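Local coordinates for F-BAR domain only protein 1 (Danio rerio, PDB 5JP2) that may act at an early step of clathrin-mediated endocytosis, its mu homology domain holding a peptide of Eps15, and may thereby regulate Bmp signalling through uptake of Bmp receptors, at residues 181-186 with 241-246; 194-199 with 207-212; 87-92 with 103-108; 47-52 with 68-73; 25-30 with 39-44. One frame throughout, in Å; residues are numbered along the deposited sequence. Where two conformers were deposited one is given.

Interaction 1 (181-186 with 241-246); sequences VLLPLD and PSLAVQ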
# COMPACT_ATOMS: atom_id res chain seq x y z
N VAL B 181 -3.04 9.51 -14.71
CA VAL B 181 -4.31 10.18 -14.49
C VAL B 181 -5.24 9.75 -15.60
O VAL B 181 -4.89 9.87 -16.78
CB VAL B 181 -4.18 11.70 -14.44
CG1 VAL B 181 -5.56 12.36 -14.24
CG2 VAL B 181 -3.24 12.10 -13.35
N LEU B 182 -6.42 9.28 -15.23
CA LEU B 182 -7.37 8.69 -16.16
C LEU B 182 -8.67 9.48 -16.12
O LEU B 182 -9.26 9.66 -15.06
CB LEU B 182 -7.63 7.23 -15.81
CG LEU B 182 -6.37 6.38 -15.75
CD1 LEU B 182 -6.61 5.13 -14.95
CD2 LEU B 182 -5.96 6.03 -17.13
N LEU B 183 -9.08 9.98 -17.27
CA LEU B 183 -10.38 10.63 -17.43
C LEU B 183 -11.18 9.84 -18.45
O LEU B 183 -10.82 9.81 -19.64
CB LEU B 183 -10.20 12.08 -17.88
CG LEU B 183 -11.45 12.84 -18.29
CD1 LEU B 183 -12.42 12.99 -17.13
CD2 LEU B 183 -11.05 14.19 -18.79
N PRO B 184 -12.27 9.16 -18.06
CA PRO B 184 -13.03 8.41 -19.06
C PRO B 184 -13.77 9.36 -19.99
O PRO B 184 -14.31 10.38 -19.55
CB PRO B 184 -13.98 7.57 -18.22
CG PRO B 184 -14.14 8.32 -16.99
CD PRO B 184 -12.86 9.04 -16.73
N LEU B 185 -13.75 9.04 -21.28
CA LEU B 185 -14.39 9.85 -22.30
C LEU B 185 -14.90 8.94 -23.40
O LEU B 185 -14.15 8.11 -23.93
CB LEU B 185 -13.40 10.86 -22.87
CG LEU B 185 -13.95 11.81 -23.92
CD1 LEU B 185 -15.05 12.63 -23.29
CD2 LEU B 185 -12.85 12.68 -24.41
N ASP B 186 -16.14 9.15 -23.82
CA ASP B 186 -16.74 8.27 -24.80
C ASP B 186 -16.15 8.51 -26.19
O ASP B 186 -15.54 9.54 -26.47
CB ASP B 186 -18.25 8.48 -24.82
CG ASP B 186 -18.99 7.44 -25.62
OD1 ASP B 186 -18.59 6.26 -25.57
OD2 ASP B 186 -19.97 7.80 -26.30
N PRO B 241 -18.03 14.14 -14.94
CA PRO B 241 -17.01 13.09 -15.03
C PRO B 241 -16.11 13.11 -13.81
O PRO B 241 -15.96 14.12 -13.12
CB PRO B 241 -16.23 13.47 -16.29
CG PRO B 241 -16.36 14.95 -16.35
CD PRO B 241 -17.72 15.28 -15.82
N SER B 242 -15.52 11.95 -13.54
CA SER B 242 -14.58 11.78 -12.44
C SER B 242 -13.23 11.37 -12.99
O SER B 242 -13.15 10.61 -13.95
CB SER B 242 -15.06 10.71 -11.47
OG SER B 242 -16.14 11.17 -10.69
N LEU B 243 -12.17 11.85 -12.37
CA LEU B 243 -10.82 11.46 -12.76
C LEU B 243 -10.27 10.44 -11.77
O LEU B 243 -10.49 10.56 -10.56
CB LEU B 243 -9.90 12.67 -12.81
CG LEU B 243 -10.27 13.77 -13.81
CD1 LEU B 243 -10.89 14.93 -13.09
CD2 LEU B 243 -9.07 14.20 -14.57
N ALA B 244 -9.55 9.46 -12.28
CA ALA B 244 -8.87 8.46 -11.47
C ALA B 244 -7.37 8.66 -11.57
O ALA B 244 -6.84 8.93 -12.65
CB ALA B 244 -9.25 7.05 -11.91
N VAL B 245 -6.69 8.54 -10.43
CA VAL B 245 -5.24 8.63 -10.33
C VAL B 245 -4.68 7.30 -9.83
O VAL B 245 -5.23 6.70 -8.90
CB VAL B 245 -4.80 9.78 -9.42
CG1 VAL B 245 -3.30 9.92 -9.44
CG2 VAL B 245 -5.45 11.06 -9.86
N GLN B 246 -3.57 6.89 -10.41
CA GLN B 246 -2.88 5.68 -10.05
C GLN B 246 -1.44 6.01 -9.71
O GLN B 246 -0.81 6.82 -10.38
CB GLN B 246 -2.94 4.66 -11.18
CG GLN B 246 -4.36 4.35 -11.57
CD GLN B 246 -4.45 3.34 -12.66
OE1 GLN B 246 -3.69 3.38 -13.61
NE2 GLN B 246 -5.43 2.46 -12.56
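The backbone oxygen of A244 takes the N-H of L182, with L182 N 2.6 Å from A244 O and nearly along the C=O axis, and also receives a CA-H...O contact from V181. A244 N returns the bond to L182 O, making L182 and A244 a hydrogen-bonded antiparallel pair; V181 and V245 form the non-hydrogen-bonded pair next to it. Strands 179-184 and 242-250 are thereby neighbours in the mixed nine-stranded sheet of the mu homology domain, strand 206-210 flanking the first and strand 266-283 the second. On the face of V181, L183, L243 and V245, the CD1 methyl of L183 sits 3.9 Å from P241 CB and 4.0 Å from L243 CG. CG of L183 lies anti to its backbone N (chi1 172°), and the side chain runs alongside the P241 ring, pointing the same way. L243 CD2 reaches back to V181 CG1 at 4.0 Å. Strands 223-231 and 145-154 cover this face, W230 touching L183 and A149 touching L243. On the other face L182 CB meets A244 CB at 4.2 Å, while the CD1 branch of L182 packs against the end of the extended Q246 side chain.

Interaction 2 (194-199 with 207-212); sequences CQPPAA and LLWKLA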
# COMPACT_ATOMS: atom_id res chain seq x y z
N CYS B 194 -5.94 18.88 -25.13
CA CYS B 194 -5.39 18.45 -23.85
C CYS B 194 -4.12 19.23 -23.59
O CYS B 194 -3.24 19.31 -24.45
CB CYS B 194 -5.07 16.96 -23.85
SG CYS B 194 -6.44 15.93 -24.30
N GLN B 195 -4.00 19.77 -22.39
CA GLN B 195 -2.76 20.37 -21.96
C GLN B 195 -2.46 19.77 -20.59
O GLN B 195 -3.21 19.99 -19.65
CB GLN B 195 -2.94 21.88 -21.87
CG GLN B 195 -3.38 22.51 -23.18
CD GLN B 195 -4.10 23.84 -22.97
OE1 GLN B 195 -3.54 24.78 -22.42
NE2 GLN B 195 -5.36 23.90 -23.39
N PRO B 196 -1.36 19.02 -20.46
CA PRO B 196 -0.43 18.51 -21.46
C PRO B 196 -1.08 17.45 -22.34
O PRO B 196 -2.23 17.11 -22.08
CB PRO B 196 0.71 17.93 -20.60
CG PRO B 196 0.16 17.75 -19.28
CD PRO B 196 -0.88 18.78 -19.09
N PRO B 197 -0.38 16.94 -23.35
CA PRO B 197 -1.00 15.97 -24.25
C PRO B 197 -1.37 14.68 -23.54
O PRO B 197 -0.71 14.26 -22.60
CB PRO B 197 0.09 15.72 -25.30
CG PRO B 197 0.95 16.91 -25.25
CD PRO B 197 0.95 17.34 -23.83
N ALA B 198 -2.44 14.06 -24.02
CA ALA B 198 -2.88 12.79 -23.48
C ALA B 198 -3.22 11.84 -24.61
O ALA B 198 -3.49 12.23 -25.74
CB ALA B 198 -4.12 12.95 -22.59
N ALA B 199 -3.19 10.56 -24.27
CA ALA B 199 -3.57 9.50 -25.18
C ALA B 199 -5.01 9.10 -24.88
O ALA B 199 -5.50 9.29 -23.77
CB ALA B 199 -2.64 8.31 -25.03
N LEU B 207 -9.11 9.00 -21.37
CA LEU B 207 -7.91 9.79 -21.58
C LEU B 207 -6.84 9.43 -20.56
O LEU B 207 -7.13 9.26 -19.37
CB LEU B 207 -8.22 11.27 -21.45
CG LEU B 207 -8.86 11.95 -22.64
CD1 LEU B 207 -9.12 13.38 -22.28
CD2 LEU B 207 -7.92 11.85 -23.80
N LEU B 208 -5.60 9.29 -21.02
CA LEU B 208 -4.48 8.89 -20.19
C LEU B 208 -3.39 9.93 -20.18
O LEU B 208 -2.82 10.25 -21.23
CB LEU B 208 -3.90 7.56 -20.66
CG LEU B 208 -2.61 7.13 -19.95
CD1 LEU B 208 -2.81 6.88 -18.47
CD2 LEU B 208 -2.03 5.90 -20.61
N TRP B 209 -3.09 10.47 -19.01
CA TRP B 209 -1.88 11.25 -18.77
C TRP B 209 -0.89 10.39 -18.00
O TRP B 209 -1.25 9.78 -17.00
CB TRP B 209 -2.17 12.52 -17.99
CG TRP B 209 -2.88 13.58 -18.75
CD1 TRP B 209 -2.33 14.53 -19.54
CD2 TRP B 209 -4.28 13.81 -18.76
NE1 TRP B 209 -3.30 15.34 -20.05
CE2 TRP B 209 -4.51 14.92 -19.58
CE3 TRP B 209 -5.37 13.18 -18.16
CZ2 TRP B 209 -5.78 15.42 -19.82
CZ3 TRP B 209 -6.62 13.68 -18.38
CH2 TRP B 209 -6.82 14.79 -19.20
N LYS B 210 0.36 10.39 -18.44
CA LYS B 210 1.46 9.81 -17.68
C LYS B 210 2.25 10.95 -17.07
O LYS B 210 2.74 11.81 -17.79
CB LYS B 210 2.37 8.96 -18.56
CG LYS B 210 1.75 7.71 -19.13
CD LYS B 210 2.81 6.87 -19.81
CE LYS B 210 2.25 5.58 -20.35
NZ LYS B 210 3.31 4.79 -21.03
N LEU B 211 2.41 10.92 -15.76
CA LEU B 211 3.06 11.99 -15.03
C LEU B 211 4.44 11.56 -14.59
O LEU B 211 4.70 10.37 -14.39
CB LEU B 211 2.24 12.39 -13.81
CG LEU B 211 0.84 12.92 -14.05
CD1 LEU B 211 0.22 13.32 -12.75
CD2 LEU B 211 0.91 14.11 -14.95
N ALA B 212 5.34 12.52 -14.47
CA ALA B 212 6.64 12.23 -13.90
C ALA B 212 6.47 11.84 -12.44
O ALA B 212 5.46 12.14 -11.82
CB ALA B 212 7.56 13.44 -14.02
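A199 and L208 pair as antiparallel, hydrogen-bonded partners, with A199 N giving its hydrogen to L208 O at 3.1 Å and L208 N giving its own to A199 O at 2.8 Å; beyond that pair, residues of 194-198 meet the W209 side chain. The indole leaves its backbone with CG anti to the carbonyl carbon and beside the backbone N (chi1 -72°), and it carries most of the remaining contact. Its NE1 donates to P196 O over 2.9 Å, with the oxygen close to the plane of the indole; seen from the acceptor, however, the donor stands well above the carbonyl plane, 47° out of it. A cis peptide bond precedes P196, whose CG approaches CD1 of the indole, the proline and W209 side chains crossing at about a right angle. Over one face of the indole lies the methyl of A198, a CH-pi contact in which CB stands 3.6 Å from the centroid of the five-membered ring and 14° off its normal. Strands 192-195 and 206-210 belong to different sheets of the mu homology domain, so the tryptophan spans the seam between a four-stranded antiparallel sheet and the edge of the nine-stranded one, where strand 199-201 is outermost. The same seam is filled by L207, whose CD2 lies 4.1 Å from A198 CB, while its CD1 lies 4.2 Å from C194 SG. CB of C194 comes obliquely to the W209 ring, near CZ2. From strand 223-231, L226 and A228 also touch W209, and A228 touches L207.

Interaction 3 (87-92 with 103-108); sequences LLYSDP and WFNMQA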
# COMPACT_ATOMS: atom_id res chain seq x y z
N LEU B 87 -2.24 -18.67 14.27
CA LEU B 87 -0.85 -18.68 14.67
C LEU B 87 -0.45 -17.74 15.82
O LEU B 87 0.68 -17.86 16.30
CB LEU B 87 0.01 -18.36 13.45
CG LEU B 87 -0.29 -19.24 12.24
CD1 LEU B 87 0.48 -18.80 11.06
CD2 LEU B 87 0.05 -20.67 12.53
N LEU B 88 -1.31 -16.86 16.31
CA LEU B 88 -0.80 -15.81 17.19
C LEU B 88 -1.55 -15.72 18.51
O LEU B 88 -2.72 -16.07 18.62
CB LEU B 88 -0.85 -14.44 16.53
CG LEU B 88 -0.03 -14.22 15.26
CD1 LEU B 88 -0.45 -12.90 14.67
CD2 LEU B 88 1.46 -14.23 15.57
N TYR B 89 -0.81 -15.23 19.51
CA TYR B 89 -1.31 -14.88 20.82
C TYR B 89 -1.19 -13.38 21.03
O TYR B 89 -0.43 -12.71 20.34
CB TYR B 89 -0.52 -15.57 21.93
CG TYR B 89 -0.61 -17.07 21.95
CD1 TYR B 89 -1.84 -17.70 22.07
CD2 TYR B 89 0.52 -17.85 21.87
CE1 TYR B 89 -1.94 -19.07 22.10
CE2 TYR B 89 0.44 -19.23 21.90
CZ TYR B 89 -0.80 -19.83 22.02
OH TYR B 89 -0.91 -21.19 22.05
N SER B 90 -1.90 -12.86 22.03
CA SER B 90 -1.84 -11.45 22.34
C SER B 90 -2.35 -11.22 23.75
O SER B 90 -2.95 -12.10 24.36
CB SER B 90 -2.66 -10.61 21.37
OG SER B 90 -4.03 -10.91 21.53
N ASP B 91 -2.15 -10.00 24.24
CA ASP B 91 -2.62 -9.63 25.57
C ASP B 91 -3.82 -8.71 25.44
O ASP B 91 -3.65 -7.54 25.06
CB ASP B 91 -1.51 -8.95 26.36
CG ASP B 91 -1.85 -8.82 27.82
OD1 ASP B 91 -2.91 -9.34 28.23
OD2 ASP B 91 -1.08 -8.18 28.56
N PRO B 92 -5.04 -9.17 25.73
CA PRO B 92 -6.19 -8.26 25.69
C PRO B 92 -6.12 -7.20 26.76
O PRO B 92 -6.78 -6.16 26.62
CB PRO B 92 -7.38 -9.20 25.89
CG PRO B 92 -6.87 -10.56 25.53
CD PRO B 92 -5.44 -10.57 25.94
N TRP B 103 2.69 -12.80 20.15
CA TRP B 103 3.59 -13.95 20.27
C TRP B 103 3.11 -15.05 19.34
O TRP B 103 1.92 -15.26 19.19
CB TRP B 103 3.64 -14.48 21.70
CG TRP B 103 4.05 -13.45 22.68
CD1 TRP B 103 5.28 -13.30 23.24
CD2 TRP B 103 3.23 -12.41 23.22
NE1 TRP B 103 5.28 -12.22 24.10
CE2 TRP B 103 4.03 -11.66 24.10
CE3 TRP B 103 1.90 -12.04 23.04
CZ2 TRP B 103 3.54 -10.57 24.80
CZ3 TRP B 103 1.41 -10.95 23.74
CH2 TRP B 103 2.23 -10.23 24.61
N PHE B 104 4.05 -15.75 18.74
CA PHE B 104 3.69 -16.89 17.92
C PHE B 104 3.39 -18.11 18.79
O PHE B 104 3.98 -18.30 19.85
CB PHE B 104 4.82 -17.25 16.97
CG PHE B 104 4.76 -16.53 15.67
CD1 PHE B 104 4.04 -17.04 14.62
CD2 PHE B 104 5.42 -15.34 15.50
CE1 PHE B 104 3.99 -16.38 13.44
CE2 PHE B 104 5.37 -14.68 14.32
CZ PHE B 104 4.65 -15.20 13.29
N ASN B 105 2.49 -18.95 18.29
CA ASN B 105 2.36 -20.30 18.79
C ASN B 105 3.37 -21.16 18.04
O ASN B 105 3.20 -21.41 16.84
CB ASN B 105 0.93 -20.78 18.55
CG ASN B 105 0.67 -22.18 19.07
OD1 ASN B 105 -0.28 -22.39 19.82
ND2 ASN B 105 1.48 -23.14 18.68
N MET B 106 4.40 -21.63 18.72
CA MET B 106 5.49 -22.22 17.97
C MET B 106 5.14 -23.60 17.45
O MET B 106 5.68 -24.03 16.43
CB MET B 106 6.76 -22.28 18.82
CG MET B 106 7.28 -20.93 19.30
SD MET B 106 7.57 -19.66 18.06
CE MET B 106 8.74 -20.44 16.99
N GLN B 107 4.20 -24.27 18.10
CA GLN B 107 3.77 -25.58 17.61
C GLN B 107 2.92 -25.43 16.35
O GLN B 107 3.13 -26.13 15.37
CB GLN B 107 3.01 -26.32 18.72
CG GLN B 107 3.89 -26.75 19.90
CD GLN B 107 3.09 -27.18 21.12
OE1 GLN B 107 2.95 -28.37 21.41
NE2 GLN B 107 2.58 -26.22 21.85
N ALA B 108 1.96 -24.50 16.36
CA ALA B 108 1.18 -24.25 15.15
C ALA B 108 2.06 -23.71 14.03
O ALA B 108 1.97 -24.15 12.89
CB ALA B 108 0.04 -23.28 15.46
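L88 sets its CD2 methyl over the centre of the F104 ring, 3.8 Å from the centroid and only 5° off the normal, a CH-pi contact. The two residues are a non-hydrogen-bonded antiparallel pair with side chains on the same face; L88 holds CG anti to its carbonyl carbon (chi1 -62°), and its side chain runs beside that of F104, pointing the same way. Y89 and W103, whose side chains lie on the other face of this hairpin of strands 88-90 and 99-104, form the hydrogen-bonded pair, with backbone bonds in both directions, the shorter from Y89 N to W103 O at 2.7 Å. The W103 indole meets the chain edge-on: CZ3 is 3.6 Å from S90 CA, close to the indole plane. Where the strand ends, N105 N donates to L87 O at 2.9 Å, and N105 occupies the N-cap position of helix 106-119. In the first turn of that helix, A108 CB meets L87 CD2 at 3.9 Å. The ring of Y89 leans toward N105, with CE2 3.7 Å from its CB. Farther out, F70 of strand 69-73 touches both L88 and F104, and L130 packs on F104 as well. Replacing F104 by an alanine would probably leave the L88 methyl without its aromatic face and open a gap toward F70 and L130. Backbone bonds thus set the hairpin register and tie it to the helix start, while the inward face depends on dispersion and CH-pi contact.

Interaction 4 (47-52 with 68-73); sequences LTMSFP and LSFRLV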
# COMPACT_ATOMS: atom_id res chain seq x y z
N LEU B 47 0.09 -7.33 6.78
CA LEU B 47 1.41 -7.65 7.31
C LEU B 47 1.73 -9.12 7.06
O LEU B 47 1.05 -10.00 7.57
CB LEU B 47 1.50 -7.34 8.79
CG LEU B 47 2.81 -7.71 9.49
CD1 LEU B 47 3.98 -6.94 8.94
CD2 LEU B 47 2.67 -7.44 10.97
N THR B 48 2.77 -9.38 6.28
CA THR B 48 3.22 -10.72 6.00
C THR B 48 4.60 -10.92 6.61
O THR B 48 5.40 -9.99 6.70
CB THR B 48 3.23 -10.96 4.48
OG1 THR B 48 1.89 -10.98 4.00
CG2 THR B 48 3.86 -12.27 4.13
N MET B 49 4.88 -12.13 7.08
CA MET B 49 6.21 -12.46 7.56
C MET B 49 6.75 -13.65 6.78
O MET B 49 6.02 -14.59 6.48
CB MET B 49 6.23 -12.75 9.04
CG MET B 49 7.63 -12.99 9.55
SD MET B 49 7.76 -13.10 11.32
CE MET B 49 7.53 -11.42 11.81
N SER B 50 8.03 -13.58 6.43
CA SER B 50 8.69 -14.60 5.64
C SER B 50 9.73 -15.34 6.49
O SER B 50 10.36 -14.76 7.37
CB SER B 50 9.36 -13.97 4.42
OG SER B 50 9.81 -14.96 3.53
N PHE B 51 9.87 -16.64 6.22
CA PHE B 51 10.77 -17.51 6.96
C PHE B 51 11.71 -18.24 6.01
O PHE B 51 11.27 -18.76 4.99
CB PHE B 51 10.01 -18.55 7.78
CG PHE B 51 9.22 -17.97 8.91
CD1 PHE B 51 7.99 -17.41 8.70
CD2 PHE B 51 9.72 -18.02 10.19
CE1 PHE B 51 7.28 -16.89 9.74
CE2 PHE B 51 9.01 -17.50 11.22
CZ PHE B 51 7.79 -16.93 11.00
N PRO B 52 12.98 -18.34 6.36
CA PRO B 52 13.92 -19.05 5.49
C PRO B 52 13.66 -20.54 5.56
O PRO B 52 13.33 -21.08 6.61
CB PRO B 52 15.29 -18.69 6.06
CG PRO B 52 15.03 -18.32 7.46
CD PRO B 52 13.66 -17.72 7.51
N LEU B 68 9.09 -16.70 19.00
CA LEU B 68 9.19 -15.55 18.12
C LEU B 68 8.11 -14.54 18.50
O LEU B 68 6.93 -14.87 18.50
CB LEU B 68 9.04 -16.00 16.67
CG LEU B 68 9.00 -14.92 15.61
CD1 LEU B 68 10.19 -14.03 15.72
CD2 LEU B 68 8.95 -15.57 14.27
N SER B 69 8.53 -13.33 18.84
CA SER B 69 7.64 -12.31 19.36
C SER B 69 7.87 -11.00 18.61
O SER B 69 9.00 -10.69 18.27
CB SER B 69 7.87 -12.10 20.83
OG SER B 69 7.05 -11.04 21.31
N PHE B 70 6.80 -10.26 18.33
CA PHE B 70 6.96 -8.99 17.63
C PHE B 70 5.99 -7.94 18.16
O PHE B 70 5.08 -8.22 18.93
CB PHE B 70 6.81 -9.15 16.12
CG PHE B 70 5.43 -9.52 15.67
CD1 PHE B 70 4.49 -8.54 15.41
CD2 PHE B 70 5.10 -10.83 15.43
CE1 PHE B 70 3.24 -8.87 14.96
CE2 PHE B 70 3.85 -11.16 14.98
CZ PHE B 70 2.92 -10.17 14.74
N ARG B 71 6.23 -6.70 17.74
CA ARG B 71 5.51 -5.53 18.21
C ARG B 71 5.06 -4.68 17.03
O ARG B 71 5.83 -4.45 16.10
CB ARG B 71 6.43 -4.71 19.11
CG ARG B 71 5.78 -3.64 19.90
CD ARG B 71 6.82 -2.70 20.50
NE ARG B 71 7.74 -3.39 21.39
CZ ARG B 71 7.48 -3.72 22.64
NH1 ARG B 71 6.30 -3.44 23.18
NH2 ARG B 71 8.40 -4.34 23.36
N LEU B 72 3.82 -4.18 17.07
CA LEU B 72 3.40 -3.13 16.15
C LEU B 72 3.54 -1.77 16.80
O LEU B 72 3.15 -1.57 17.95
CB LEU B 72 1.96 -3.33 15.71
CG LEU B 72 1.54 -4.70 15.21
CD1 LEU B 72 0.06 -4.69 14.99
CD2 LEU B 72 2.27 -5.04 13.94
N VAL B 73 4.07 -0.81 16.05
CA VAL B 73 4.36 0.51 16.59
C VAL B 73 3.77 1.58 15.67
O VAL B 73 3.52 1.34 14.49
CB VAL B 73 5.87 0.75 16.76
CG1 VAL B 73 6.45 -0.23 17.75
CG2 VAL B 73 6.56 0.62 15.44
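The F51 ring presents its edge to L68, whose CD2 methyl lies near the ring plane, 3.6 Å from CE2; the two side chains reach toward each other tip to tip. The F70 ring is met obliquely by L47 CD2, 4.3 Å from CE1, and by M49 CE, 4.4 Å from CD2, while F102 sets its own ring against F70 with the planes about 25° apart. No hydrogen bond joins the two segments, whose strand axes pass 11.8 Å apart at 150°. This is face-to-face packing of two beta sheets in the mu homology domain: strand 39-52 belongs to the mixed nine-stranded sheet and strand 69-73 to a four-stranded antiparallel one, and the two segments meet through side chains only. In M49 the extended chi2 (172°) carries SD to 4.0 Å from the same L68 CD2 that F51 touches, and the bend at chi3 places CE against F70. At the other end L47 CD2 and L72 CD2 meet at 3.8 Å, the leucines sliding past each other in opposite directions. The opposite face of strand 39-52 receives the bound peptide, an apolar side chain of which packs on T48, while S50 and P52 each meet an aromatic side chain of it.

Interaction 5 (25-30 with 39-44); sequences EYINAY and CLVKIT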
# COMPACT_ATOMS: atom_id res chain seq x y z
N GLU B 25 0.07 -1.81 1.60
CA GLU B 25 -1.08 -0.95 1.86
C GLU B 25 -1.71 -0.47 0.57
O GLU B 25 -1.01 -0.09 -0.36
CB GLU B 25 -0.68 0.24 2.73
CG GLU B 25 -0.45 -0.16 4.15
CD GLU B 25 -0.21 1.00 5.06
OE1 GLU B 25 -0.24 2.13 4.60
OE2 GLU B 25 0.03 0.77 6.25
N TYR B 26 -3.04 -0.54 0.49
CA TYR B 26 -3.80 0.04 -0.60
C TYR B 26 -4.63 1.22 -0.10
O TYR B 26 -5.15 1.20 1.02
CB TYR B 26 -4.72 -0.98 -1.25
CG TYR B 26 -3.97 -2.03 -1.99
CD1 TYR B 26 -3.60 -1.86 -3.30
CD2 TYR B 26 -3.61 -3.20 -1.36
CE1 TYR B 26 -2.90 -2.83 -3.97
CE2 TYR B 26 -2.91 -4.18 -2.01
CZ TYR B 26 -2.56 -3.99 -3.31
OH TYR B 26 -1.87 -4.98 -3.96
N ILE B 27 -4.76 2.25 -0.92
CA ILE B 27 -5.46 3.44 -0.50
C ILE B 27 -6.56 3.78 -1.50
O ILE B 27 -6.32 3.84 -2.71
CB ILE B 27 -4.50 4.63 -0.29
CG1 ILE B 27 -5.29 5.84 0.21
CG2 ILE B 27 -3.69 4.94 -1.52
CD1 ILE B 27 -4.47 6.94 0.78
N ASN B 28 -7.76 3.96 -0.99
CA ASN B 28 -8.89 4.45 -1.75
C ASN B 28 -9.19 5.86 -1.27
O ASN B 28 -9.08 6.16 -0.08
CB ASN B 28 -10.12 3.57 -1.56
CG ASN B 28 -10.01 2.25 -2.28
OD1 ASN B 28 -9.25 2.11 -3.22
ND2 ASN B 28 -10.82 1.31 -1.88
N ALA B 29 -9.52 6.75 -2.19
CA ALA B 29 -9.78 8.12 -1.78
C ALA B 29 -10.82 8.72 -2.72
O ALA B 29 -10.97 8.29 -3.86
CB ALA B 29 -8.51 8.96 -1.78
N TYR B 30 -11.55 9.71 -2.21
CA TYR B 30 -12.50 10.45 -3.02
C TYR B 30 -12.48 11.91 -2.62
O TYR B 30 -12.73 12.25 -1.46
CB TYR B 30 -13.91 9.89 -2.88
CG TYR B 30 -14.89 10.56 -3.80
CD1 TYR B 30 -14.64 10.65 -5.15
CD2 TYR B 30 -16.09 11.06 -3.33
CE1 TYR B 30 -15.51 11.24 -6.00
CE2 TYR B 30 -16.99 11.66 -4.18
CZ TYR B 30 -16.69 11.74 -5.52
OH TYR B 30 -17.57 12.33 -6.40
N CYS B 39 -13.06 15.30 1.33
CA CYS B 39 -12.49 14.04 0.89
C CYS B 39 -12.70 12.93 1.92
O CYS B 39 -12.91 13.18 3.10
CB CYS B 39 -11.00 14.17 0.58
SG CYS B 39 -9.95 13.85 1.94
N LEU B 40 -12.66 11.71 1.42
CA LEU B 40 -12.69 10.50 2.22
C LEU B 40 -11.49 9.63 1.86
O LEU B 40 -11.20 9.44 0.68
CB LEU B 40 -13.98 9.72 1.97
CG LEU B 40 -15.25 10.55 1.84
CD1 LEU B 40 -16.29 9.83 1.00
CD2 LEU B 40 -15.79 10.86 3.22
N VAL B 41 -10.83 9.07 2.86
CA VAL B 41 -9.69 8.18 2.65
C VAL B 41 -9.90 6.86 3.39
O VAL B 41 -10.28 6.85 4.56
CB VAL B 41 -8.39 8.85 3.11
CG1 VAL B 41 -7.23 7.89 2.96
CG2 VAL B 41 -8.14 10.09 2.30
N LYS B 42 -9.63 5.74 2.71
CA LYS B 42 -9.59 4.41 3.32
C LYS B 42 -8.30 3.68 2.94
O LYS B 42 -8.06 3.41 1.76
CB LYS B 42 -10.80 3.56 2.92
CG LYS B 42 -10.86 2.25 3.70
CD LYS B 42 -12.04 1.37 3.34
CE LYS B 42 -11.85 0.71 2.01
NZ LYS B 42 -12.72 -0.46 1.83
N ILE B 43 -7.50 3.32 3.93
CA ILE B 43 -6.29 2.54 3.72
C ILE B 43 -6.53 1.12 4.23
O ILE B 43 -7.03 0.93 5.33
CB ILE B 43 -5.08 3.18 4.42
CG1 ILE B 43 -4.85 4.58 3.88
CG2 ILE B 43 -3.87 2.32 4.23
CD1 ILE B 43 -4.03 5.42 4.76
N THR B 44 -6.14 0.15 3.43
CA THR B 44 -6.22 -1.25 3.79
C THR B 44 -4.84 -1.88 3.73
O THR B 44 -4.13 -1.75 2.74
CB THR B 44 -7.17 -1.98 2.86
OG1 THR B 44 -8.44 -1.33 2.92
CG2 THR B 44 -7.33 -3.39 3.32
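Y26 with T44, N28 with K42 and Y30 with L40 each exchange two backbone hydrogen bonds, six in all, Y26 N reaching T44 O at 2.8 Å; that from N28 N to K42 O is almost straight at 177°. CA-H...O contacts fill the intervals, among them C39 CA to Y30 O at 3.0 Å. Apolar contacts lie on the buried face, where I27, paired with I43, also reaches V41. Its CD1 touches V41 CG1 at 3.6 Å, and its CG1 is 3.9 Å from I43 CG1; with CG1 anti to the backbone N (chi1 -177°), the ethyl branch crosses both neighbours. An alanine in place of I27 would probably open a gap beside V41 CG1 and I43 CG1. Among polar side chains, on the I27 face the buried carboxylate of E25 puts OE1 3.7 Å from I43 CG2, yet OE2 is gripped by the hydroxyls of S255 and Y133. On the other, N28 and K42 run side by side, with ND2 of N28 4.1 Å from CE of K42. Such regular pairing, the segment directions 163° from each other, is that of a long antiparallel beta hairpin, here strands 17-31 and 39-52, interior strands of the nine-stranded sheet.

How the interactions relate
Read from the N terminus, the chain first closes a short hairpin loop at interaction 5, whose second strand runs straight on into interaction 4. There 47-52, still in the large sheet, faces 68-73 of a second sheet, the two joined in sequence by 15 residues that include helix 55-61. Interaction 3 follows as another hairpin; its F104 N bonds to L68 O, so it shares a sheet with the 68-73 side of interaction 4. Far along the chain, 181-186 awaits 241-246, and within that span interaction 2 opens and closes. Interactions 1 and 2 meet through strands 179-184 and 206-210. None cross. The large sheet links interaction 4, through interaction 5, with interactions 1 and 2, about 40 Å away, centre to centre.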